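Side-chain contacts in probable protein phosphatase 2C 50 (Oryza sativa subsp. japonica, PDB 5ZCG), which probably dephosphorylates phosphoserine and phosphothreonine residues of proteins as a magnesium-dependent PP2C-family phosphatase linked to abscisic acid signalling: residues A27-V31 against R32-S36; V137-E140 against N141-S144; A149-S153 against S154-V158; R220-K223 against P224-P228. The protein carries 5 engineered substitutions. All blocks are in the same frame, centred on the assembly; numbering follows the deposited sequence.

Contact 1: A27-V31 against R32-S36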
loop_
_atom_site.group_PDB
_atom_site.type_symbol
_atom_site.label_atom_id
_atom_site.label_comp_id
_atom_site.label_asym_id
_atom_site.label_seq_id
_atom_site.Cartn_x
_atom_site.Cartn_y
_atom_site.Cartn_z
ATOM N N ALA A 27 10.353 -15.037 17.834
ATOM C CA ALA A 27 10.370 -16.397 17.318
ATOM C C ALA A 27 11.760 -16.977 17.509
ATOM O O ALA A 27 12.713 -16.275 17.861
ATOM C CB ALA A 27 9.971 -16.444 15.834
ATOM N N ASP A 28 11.856 -18.277 17.265
ATOM C CA ASP A 28 13.124 -18.978 17.147
ATOM C C ASP A 28 13.374 -19.231 15.668
ATOM O O ASP A 28 12.461 -19.639 14.944
ATOM C CB ASP A 28 13.107 -20.300 17.916
ATOM C CG ASP A 28 13.305 -20.116 19.412
ATOM O OD1 ASP A 28 13.723 -19.017 19.834
ATOM O OD2 ASP A 28 13.056 -21.083 20.165
ATOM N N VAL A 29 14.576 -18.919 15.203
ATOM C CA VAL A 29 14.905 -19.177 13.805
ATOM C C VAL A 29 15.369 -20.623 13.691
ATOM O O VAL A 29 16.280 -21.033 14.424
ATOM C CB VAL A 29 15.977 -18.203 13.294
ATOM C CG1 VAL A 29 16.638 -18.738 12.028
ATOM C CG2 VAL A 29 15.357 -16.845 13.041
ATOM N N PRO A 30 14.778 -21.430 12.811
ATOM C CA PRO A 30 15.323 -22.774 12.574
ATOM C C PRO A 30 16.732 -22.672 12.013
ATOM O O PRO A 30 16.961 -22.063 10.964
ATOM C CB PRO A 30 14.346 -23.386 11.563
ATOM C CG PRO A 30 13.101 -22.545 11.660
ATOM C CD PRO A 30 13.574 -21.170 12.009
ATOM N N VAL A 31 17.682 -23.282 12.722
ATOM C CA VAL A 31 19.082 -23.181 12.331
ATOM C C VAL A 31 19.329 -23.883 11.001
ATOM O O VAL A 31 20.280 -23.542 10.287
ATOM C CB VAL A 31 19.966 -23.718 13.474
ATOM C CG1 VAL A 31 21.439 -23.728 13.086
ATOM C CG2 VAL A 31 19.756 -22.869 14.723
ATOM N N ARG A 32 18.468 -24.836 10.632
ATOM C CA ARG A 32 18.534 -25.471 9.321
ATOM C C ARG A 32 18.290 -24.488 8.181
ATOM O O ARG A 32 18.441 -24.871 7.018
ATOM C CB ARG A 32 17.531 -26.629 9.239
ATOM C CG ARG A 32 17.872 -27.812 10.151
ATOM C CD ARG A 32 18.337 -29.019 9.352
ATOM N NE ARG A 32 17.213 -29.721 8.745
ATOM C CZ ARG A 32 17.162 -30.097 7.470
ATOM N NH1 ARG A 32 18.181 -29.845 6.657
ATOM N NH2 ARG A 32 16.092 -30.732 7.007
ATOM N N LEU A 33 17.875 -23.257 8.474
ATOM C CA LEU A 33 17.831 -22.211 7.460
ATOM C C LEU A 33 19.148 -21.454 7.331
ATOM O O LEU A 33 19.287 -20.638 6.414
ATOM C CB LEU A 33 16.705 -21.214 7.764
ATOM C CG LEU A 33 15.282 -21.766 7.662
ATOM C CD1 LEU A 33 14.262 -20.731 8.130
ATOM C CD2 LEU A 33 14.984 -22.229 6.241
ATOM N N LEU A 34 20.111 -21.700 8.218
ATOM C CA LEU A 34 21.382 -20.987 8.218
ATOM C C LEU A 34 22.589 -21.870 7.934
ATOM O O LEU A 34 23.583 -21.369 7.400
ATOM C CB LEU A 34 21.597 -20.276 9.563
ATOM C CG LEU A 34 20.488 -19.317 10.003
ATOM C CD1 LEU A 34 20.790 -18.724 11.372
ATOM C CD2 LEU A 34 20.288 -18.209 8.974
ATOM N N ALA A 35 22.539 -23.161 8.268
ATOM C CA ALA A 35 23.658 -24.057 8.015
ATOM C C ALA A 35 23.132 -25.472 7.809
ATOM O O ALA A 35 22.034 -25.821 8.255
ATOM C CB ALA A 35 24.682 -24.001 9.148
ATOM N N SER A 36 23.915 -26.287 7.108
ATOM C CA SER A 36 23.424 -27.608 6.754
ATOM C C SER A 36 23.418 -28.528 7.972
ATOM O O SER A 36 24.161 -28.338 8.939
ATOM C CB SER A 36 24.278 -28.220 5.643
ATOM O OG SER A 36 25.432 -28.845 6.179
#

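Contact 2: V137-E140 against N141-S144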
loop_
_atom_site.group_PDB
_atom_site.type_symbol
_atom_site.label_atom_id
_atom_site.label_comp_id
_atom_site.label_asym_id
_atom_site.label_seq_id
_atom_site.Cartn_x
_atom_site.Cartn_y
_atom_site.Cartn_z
ATOM N N VAL A 137 -10.931 -6.930 6.191
ATOM C CA VAL A 137 -10.677 -6.008 7.292
ATOM C C VAL A 137 -11.139 -4.602 6.932
ATOM O O VAL A 137 -11.606 -3.859 7.803
ATOM C CB VAL A 137 -9.190 -6.033 7.703
ATOM C CG1 VAL A 137 -8.719 -7.468 7.910
ATOM C CG2 VAL A 137 -8.317 -5.307 6.685
ATOM N N THR A 138 -11.057 -4.223 5.659
ATOM C CA THR A 138 -11.426 -2.874 5.241
ATOM C C THR A 138 -11.710 -2.888 3.740
ATOM O O THR A 138 -11.805 -3.952 3.120
ATOM C CB THR A 138 -10.330 -1.868 5.620
ATOM O OG1 THR A 138 -10.786 -0.535 5.348
ATOM C CG2 THR A 138 -9.051 -2.144 4.842
ATOM N N ALA A 139 -11.842 -1.697 3.157
ATOM C CA ALA A 139 -12.231 -1.543 1.761
ATOM C C ALA A 139 -11.142 -2.071 0.824
ATOM O O ALA A 139 -10.019 -2.376 1.232
ATOM C CB ALA A 139 -12.538 -0.078 1.452
ATOM N N GLU A 140 -11.502 -2.183 -0.458
ATOM C CA GLU A 140 -10.624 -2.828 -1.426
ATOM C C GLU A 140 -9.496 -1.928 -1.919
ATOM O O GLU A 140 -8.527 -2.439 -2.496
ATOM C CB GLU A 140 -11.442 -3.368 -2.609
ATOM C CG GLU A 140 -12.139 -2.364 -3.496
ATOM C CD GLU A 140 -12.727 -3.025 -4.740
ATOM O OE1 GLU A 140 -12.602 -4.261 -4.873
ATOM O OE2 GLU A 140 -13.310 -2.311 -5.585
ATOM N N ASN A 141 -9.581 -0.612 -1.707
ATOM C CA ASN A 141 -8.525 0.306 -2.122
ATOM C C ASN A 141 -7.660 0.762 -0.951
ATOM O O ASN A 141 -7.070 1.845 -0.998
ATOM C CB ASN A 141 -9.116 1.514 -2.850
ATOM C CG ASN A 141 -10.092 2.294 -1.995
ATOM O OD1 ASN A 141 -10.459 1.866 -0.902
ATOM N ND2 ASN A 141 -10.529 3.444 -2.496
ATOM N N VAL A 142 -7.564 -0.049 0.100
ATOM C CA VAL A 142 -6.694 0.231 1.235
ATOM C C VAL A 142 -5.550 -0.769 1.198
ATOM O O VAL A 142 -5.773 -1.967 0.988
ATOM C CB VAL A 142 -7.459 0.158 2.567
ATOM C CG1 VAL A 142 -6.569 0.605 3.721
ATOM C CG2 VAL A 142 -8.723 1.012 2.503
ATOM N N GLY A 143 -4.327 -0.280 1.404
ATOM C CA GLY A 143 -3.161 -1.134 1.330
ATOM C C GLY A 143 -2.044 -0.658 2.233
ATOM O O GLY A 143 -2.187 0.305 2.994
ATOM N N SER A 144 -0.910 -1.347 2.134
ATOM C CA SER A 144 0.251 -0.947 2.908
ATOM C C SER A 144 1.498 -1.578 2.311
ATOM O O SER A 144 1.438 -2.652 1.707
ATOM C CB SER A 144 0.111 -1.350 4.379
ATOM O OG SER A 144 1.316 -1.106 5.082
HETATM O O HOH W 1 -7.749 -3.686 1.633
#

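Contact 3: A149-S153 against S154-V158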
loop_
_atom_site.group_PDB
_atom_site.type_symbol
_atom_site.label_atom_id
_atom_site.label_comp_id
_atom_site.label_asym_id
_atom_site.label_seq_id
_atom_site.Cartn_x
_atom_site.Cartn_y
_atom_site.Cartn_z
ATOM N N ALA A 149 12.568 -6.846 8.920
ATOM C CA ALA A 149 13.908 -7.350 9.164
ATOM C C ALA A 149 13.852 -8.261 10.378
ATOM O O ALA A 149 13.511 -7.822 11.483
ATOM C CB ALA A 149 14.899 -6.207 9.388
ATOM N N LEU A 150 14.149 -9.532 10.159
ATOM C CA LEU A 150 14.417 -10.472 11.228
ATOM C C LEU A 150 15.886 -10.342 11.598
ATOM O O LEU A 150 16.761 -10.428 10.732
ATOM C CB LEU A 150 14.081 -11.895 10.775
ATOM C CG LEU A 150 14.389 -13.069 11.701
ATOM C CD1 LEU A 150 13.358 -14.162 11.465
ATOM C CD2 LEU A 150 15.796 -13.594 11.465
ATOM N N VAL A 151 16.155 -10.107 12.873
ATOM C CA VAL A 151 17.505 -9.908 13.369
ATOM C C VAL A 151 17.799 -11.008 14.376
ATOM O O VAL A 151 17.016 -11.232 15.305
ATOM C CB VAL A 151 17.682 -8.519 14.011
ATOM C CG1 VAL A 151 19.085 -8.378 14.564
ATOM C CG2 VAL A 151 17.360 -7.413 12.999
ATOM N N CYS A 152 18.909 -11.702 14.179
ATOM C CA CYS A 152 19.452 -12.610 15.177
ATOM C C CYS A 152 20.937 -12.315 15.307
ATOM O O CYS A 152 21.459 -11.385 14.682
ATOM C CB CYS A 152 19.178 -14.079 14.813
ATOM S SG CYS A 152 20.056 -14.686 13.361
ATOM N N SER A 153 21.625 -13.100 16.135
ATOM C CA SER A 153 23.017 -12.788 16.440
ATOM C C SER A 153 23.894 -12.863 15.198
ATOM O O SER A 153 24.835 -12.076 15.046
ATOM C CB SER A 153 23.539 -13.738 17.516
ATOM O OG SER A 153 22.614 -13.820 18.582
ATOM N N SER A 154 23.601 -13.799 14.295
ATOM C CA SER A 154 24.479 -14.081 13.169
ATOM C C SER A 154 23.981 -13.553 11.832
ATOM O O SER A 154 24.793 -13.409 10.913
ATOM C CB SER A 154 24.720 -15.594 13.048
ATOM O OG SER A 154 23.528 -16.263 12.681
ATOM N N HIS A 155 22.684 -13.280 11.685
ATOM C CA HIS A 155 22.123 -12.945 10.381
ATOM C C HIS A 155 21.034 -11.889 10.515
ATOM O O HIS A 155 20.380 -11.769 11.553
ATOM C CB HIS A 155 21.527 -14.184 9.682
ATOM C CG HIS A 155 22.547 -15.210 9.292
ATOM N ND1 HIS A 155 23.115 -16.080 10.199
ATOM C CD2 HIS A 155 23.108 -15.495 8.094
ATOM C CE1 HIS A 155 23.980 -16.859 9.575
ATOM N NE2 HIS A 155 23.995 -16.524 8.297
ATOM N N VAL A 156 20.855 -11.125 9.441
ATOM C CA VAL A 156 19.676 -10.296 9.226
ATOM C C VAL A 156 18.964 -10.811 7.980
ATOM O O VAL A 156 19.596 -10.996 6.935
ATOM C CB VAL A 156 20.053 -8.811 9.073
ATOM C CG1 VAL A 156 18.823 -7.989 8.736
ATOM C CG2 VAL A 156 20.739 -8.303 10.336
ATOM N N VAL A 157 17.660 -11.052 8.086
ATOM C CA VAL A 157 16.850 -11.492 6.952
ATOM C C VAL A 157 15.791 -10.436 6.669
ATOM O O VAL A 157 14.980 -10.107 7.540
ATOM C CB VAL A 157 16.202 -12.860 7.203
ATOM C CG1 VAL A 157 15.562 -13.375 5.920
ATOM C CG2 VAL A 157 17.237 -13.837 7.715
ATOM N N VAL A 158 15.779 -9.922 5.449
ATOM C CA VAL A 158 14.910 -8.818 5.077
ATOM C C VAL A 158 13.891 -9.316 4.068
ATOM O O VAL A 158 14.249 -9.989 3.095
ATOM C CB VAL A 158 15.714 -7.637 4.511
ATOM C CG1 VAL A 158 14.788 -6.689 3.777
ATOM C CG2 VAL A 158 16.460 -6.929 5.634
#

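Contact 4: R220-K223 against P224-P228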
loop_
_atom_site.group_PDB
_atom_site.type_symbol
_atom_site.label_atom_id
_atom_site.label_comp_id
_atom_site.label_asym_id
_atom_site.label_seq_id
_atom_site.Cartn_x
_atom_site.Cartn_y
_atom_site.Cartn_z
ATOM N N ARG A 220 -6.801 -5.035 -3.034
ATOM C CA ARG A 220 -7.343 -6.124 -3.844
ATOM C C ARG A 220 -8.021 -5.631 -5.116
ATOM O O ARG A 220 -8.239 -6.439 -6.025
ATOM C CB ARG A 220 -8.316 -6.982 -3.030
ATOM C CG ARG A 220 -9.576 -6.289 -2.532
ATOM C CD ARG A 220 -10.297 -7.186 -1.523
ATOM N NE ARG A 220 -11.489 -6.571 -0.937
ATOM C CZ ARG A 220 -11.518 -5.944 0.237
ATOM N NH1 ARG A 220 -10.416 -5.826 0.968
ATOM N NH2 ARG A 220 -12.655 -5.428 0.681
ATOM N N TYR A 221 -8.329 -4.331 -5.227
ATOM C CA TYR A 221 -8.903 -3.835 -6.472
ATOM C C TYR A 221 -7.874 -3.719 -7.585
ATOM O O TYR A 221 -8.264 -3.568 -8.747
ATOM C CB TYR A 221 -9.585 -2.481 -6.251
ATOM C CG TYR A 221 -8.641 -1.295 -6.173
ATOM C CD1 TYR A 221 -7.639 -1.235 -5.211
ATOM C CD2 TYR A 221 -8.770 -0.224 -7.047
ATOM C CE1 TYR A 221 -6.787 -0.147 -5.132
ATOM C CE2 TYR A 221 -7.921 0.868 -6.975
ATOM C CZ TYR A 221 -6.935 0.902 -6.013
ATOM O OH TYR A 221 -6.087 1.980 -5.936
ATOM N N LEU A 222 -6.584 -3.817 -7.266
ATOM C CA LEU A 222 -5.523 -3.724 -8.260
ATOM C C LEU A 222 -4.874 -5.070 -8.551
ATOM O O LEU A 222 -3.831 -5.115 -9.218
ATOM C CB LEU A 222 -4.471 -2.706 -7.815
ATOM C CG LEU A 222 -4.915 -1.256 -8.017
ATOM C CD1 LEU A 222 -3.888 -0.275 -7.479
ATOM C CD2 LEU A 222 -5.183 -0.992 -9.487
ATOM N N LYS A 223 -5.457 -6.161 -8.066
ATOM C CA LYS A 223 -4.957 -7.477 -8.421
ATOM C C LYS A 223 -5.418 -7.835 -9.833
ATOM O O LYS A 223 -6.481 -7.391 -10.275
ATOM C CB LYS A 223 -5.455 -8.525 -7.425
ATOM C CG LYS A 223 -4.768 -8.445 -6.067
ATOM C CD LYS A 223 -5.318 -9.473 -5.088
ATOM C CE LYS A 223 -4.897 -9.157 -3.655
ATOM N NZ LYS A 223 -3.451 -8.805 -3.549
ATOM N N PRO A 224 -4.633 -8.637 -10.572
ATOM C CA PRO A 224 -3.388 -9.283 -10.151
ATOM C C PRO A 224 -2.137 -8.454 -10.421
ATOM O O PRO A 224 -1.033 -9.002 -10.400
ATOM C CB PRO A 224 -3.370 -10.544 -11.005
ATOM C CG PRO A 224 -3.969 -10.064 -12.318
ATOM C CD PRO A 224 -4.969 -8.976 -11.968
ATOM N N PHE A 225 -2.302 -7.154 -10.672
ATOM C CA PHE A 225 -1.162 -6.318 -11.032
ATOM C C PHE A 225 -0.322 -5.953 -9.810
ATOM O O PHE A 225 0.912 -5.941 -9.884
ATOM C CB PHE A 225 -1.648 -5.064 -11.761
ATOM C CG PHE A 225 -2.662 -5.350 -12.839
ATOM C CD1 PHE A 225 -2.313 -6.092 -13.957
ATOM C CD2 PHE A 225 -3.967 -4.890 -12.729
ATOM C CE1 PHE A 225 -3.241 -6.367 -14.948
ATOM C CE2 PHE A 225 -4.903 -5.162 -13.718
ATOM C CZ PHE A 225 -4.537 -5.901 -14.831
ATOM N N VAL A 226 -0.964 -5.648 -8.683
ATOM C CA VAL A 226 -0.271 -5.381 -7.427
ATOM C C VAL A 226 -0.335 -6.652 -6.586
ATOM O O VAL A 226 -1.423 -7.119 -6.241
ATOM C CB VAL A 226 -0.886 -4.177 -6.694
ATOM C CG1 VAL A 226 -0.137 -3.894 -5.402
ATOM C CG2 VAL A 226 -0.874 -2.944 -7.598
ATOM N N ILE A 227 0.818 -7.215 -6.255
ATOM C CA ILE A 227 0.878 -8.519 -5.600
ATOM C C ILE A 227 1.533 -8.350 -4.243
ATOM O O ILE A 227 2.309 -7.400 -4.012
ATOM C CB ILE A 227 1.627 -9.558 -6.471
ATOM C CG1 ILE A 227 2.987 -9.007 -6.902
ATOM C CG2 ILE A 227 0.774 -9.971 -7.666
ATOM C CD1 ILE A 227 3.928 -10.057 -7.440
ATOM N N PRO A 228 1.265 -9.273 -3.297
ATOM C CA PRO A 228 1.877 -9.164 -1.968
ATOM C C PRO A 228 3.131 -10.007 -1.816
ATOM O O PRO A 228 3.455 -10.439 -0.704
ATOM C CB PRO A 228 0.764 -9.663 -1.049
ATOM C CG PRO A 228 0.076 -10.747 -1.887
ATOM C CD PRO A 228 0.266 -10.366 -3.353
#

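Contact 1: A27-V31 against R32-S36
The carbonyl groups of Pro-30 and Val-31 are the flat surfaces of this contact, and each takes a backbone N-H over one face instead of on a lone pair. Leu-33 N stands above the Pro-30 carbonyl plane, 2.9 Å from Pro-30 O. Leu-34 N stands even further from the carbonyl plane of Val-31, 55° out of it against 48° for the first, and 2.8 Å from Val-31 O. Both bonds span three residues, as in a 3-10 turn, which here carries the chain from the end of strand 18-28 toward helix 37-41. The Leu-33 side chain runs alongside the Pro-30 ring. Its CG is swung beside its own backbone N (chi1 -66°), which brings CD1 to 4.0 Å from Pro-30 CD, while Leu-33 CB lies 3.3 Å from Pro-30 O. Leu-34 turns back toward Val-29, its CD1 4.2 Å from Val-29 CG1; Val-29 and Leu-34 also touch Trp-103 of helix 99-118. Arg-32 binds the carboxylate of Asp-48 and the carbonyls of Leu-91 and Gly-95. The chemistry implies a division of labour: backbone bonds set the bend, apolar branches lay it on the helices, and the guanidinium ties it to the end of helix 67-91 and to neighbouring loops.

Contact 2: V137-E140 against N141-S144
Thr-138 and Val-142 cross at about a right angle, with both branches of the threonine laid against the valine. Thr-138 CG2 meets Val-142 CB at 3.6 Å and continues on to Val-142 CG1, while Thr-138 OG1 lies 3.8 Å from Val-142 CG2. This two-pronged approach follows from the threonine rotamer: with OG1 opposite the backbone N (chi1 -173°), CG2 falls between N and the carbonyl carbon and faces the valine. Next to it, Ala-139 CB sits beside both Val-142 CG2, at 4.1 Å, and the amide oxygen of Asn-141, at 3.7 Å from Asn-141 OD1. The four residues from Ala-139 to Val-142 form a type I beta turn that leads into strand 143-151 of the PP2C fold. No direct hydrogen bond closes it; Ala-139 O and Val-142 N are 3.6 Å apart. A water instead donates to two carbonyls, at 2.7 Å from Ala-139 O and 2.7 Å from Val-142 O, and bridges the mouth of the turn. Glu-140 and Asn-141, at its corners, have their polar ends engaged by another protein chain: a basic side chain of that chain pairs with Glu-140 OE1, and its backbone takes a hydrogen bond from Asn-141 ND2. The Asn-141 side chain comes within about 8 Å of bound abscisic acid, and Val-142 packs on Glu-67 and Val-68 of helix 67-91.

Contact 3: A149-S153 against S154-V158
Leu-150 pairs with Val-157, and its side chain can be followed outward along its partner. Leu-150 CB passes 3.8 Å from Val-157 O. CG, set opposite the leucine's own backbone N (chi1 175°), then carries the branch along the valine, the two side chains lying side by side and pointing the same way. At the tip, Leu-150 CD2 touches Val-157 CG2 at 4.0 Å, and the leucine further packs on Val-29, Ala-54 and Leu-56. The two backbones exchange a pair of bonds, Leu-150 N to Val-157 O at 2.8 Å and Val-157 N to Leu-150 O at 2.9 Å. This is the antiparallel hydrogen-bonded pair of a beta hairpin, made by strands 143-151 and 155-161 in one sheet of the PP2C beta-sandwich. Ala-149, Val-151, Val-156 and Val-158 project from the opposite face, where Ala-149 CB approaches Val-158 CG2 to 4.1 Å; Leu-246 of the other sheet packs on Ala-149, and Leu-244 on Val-151 and Val-156. Toward the turn, Cys-152 N donates to His-155 O at 3.0 Å. The Cys-152 sulfur, held between its own backbone N and carbonyl carbon (chi1 68°), comes to 4.0 Å from His-155 CB, measured from SG. Past Ser-153, Ser-154 OG meets the imidazole at its edge and in its plane, in a short hydrogen bond of 2.5 Å to His-155 ND1.

Contact 4: R220-K223 against P224-P228
Leu-222 and Val-226 close an alpha-turn around the cis peptide bond between Lys-223 and Pro-224, within the loop joining strand 217-218 to strand 231-236. Its polar part centres on one carbonyl: Leu-222 O accepts Val-226 N at 3.0 Å, with the donor above the carbonyl plane, and Phe-225 N at 2.9 Å in a bond weakened by its 126° angle at hydrogen. Apolar contact backs the first of these, since Leu-222 CB meets Val-226 CG2 at 3.6 Å. That branch stands beside the valine's own backbone N, with CG1 on the far side (chi1 -179°), and is therefore the one presented to the leucine. Flat rings come next: Pro-224 CD covers the centre of one face of Phe-225, and Leu-222 CG that of Tyr-221, whose side chain also packs on an apolar group of another protein chain. Charge enters through Lys-223, whose chain crosses Pro-228 at about a right angle and bends at its last torsion (chi4 -45°), its ammonium making a salt bridge with Asp-115 of helix 99-118. On the way, Lys-223 CG passes 3.6 Å from Val-226 O, and Lys-223 NZ comes to 4.0 Å from Pro-228 CD.

Overall arrangement
Contact 3 is the buried member of the set, a hairpin within one sheet, one face of which packs on the other sheet; the other three are partly buried bends. It relies on strand bonds and aliphatic packing, whereas contacts 1, 2 and 4 combine turn bonds or a bridging water with charged ends (Arg-32, Glu-140, Lys-223) paired outside the turn. Contacts 1 and 3 adjoin, Leu-34 reaching Ser-154 and His-155. Contacts 2 and 4 touch on the opposite side of the chain's centre from contact 3, where Arg-220 NH2 probably bonds Thr-138 O; both face another protein chain. Strand 143-151 links contacts 2 and 3, centres about 29 Å apart. Contacts 1 and 4 both pack on helix 99-118.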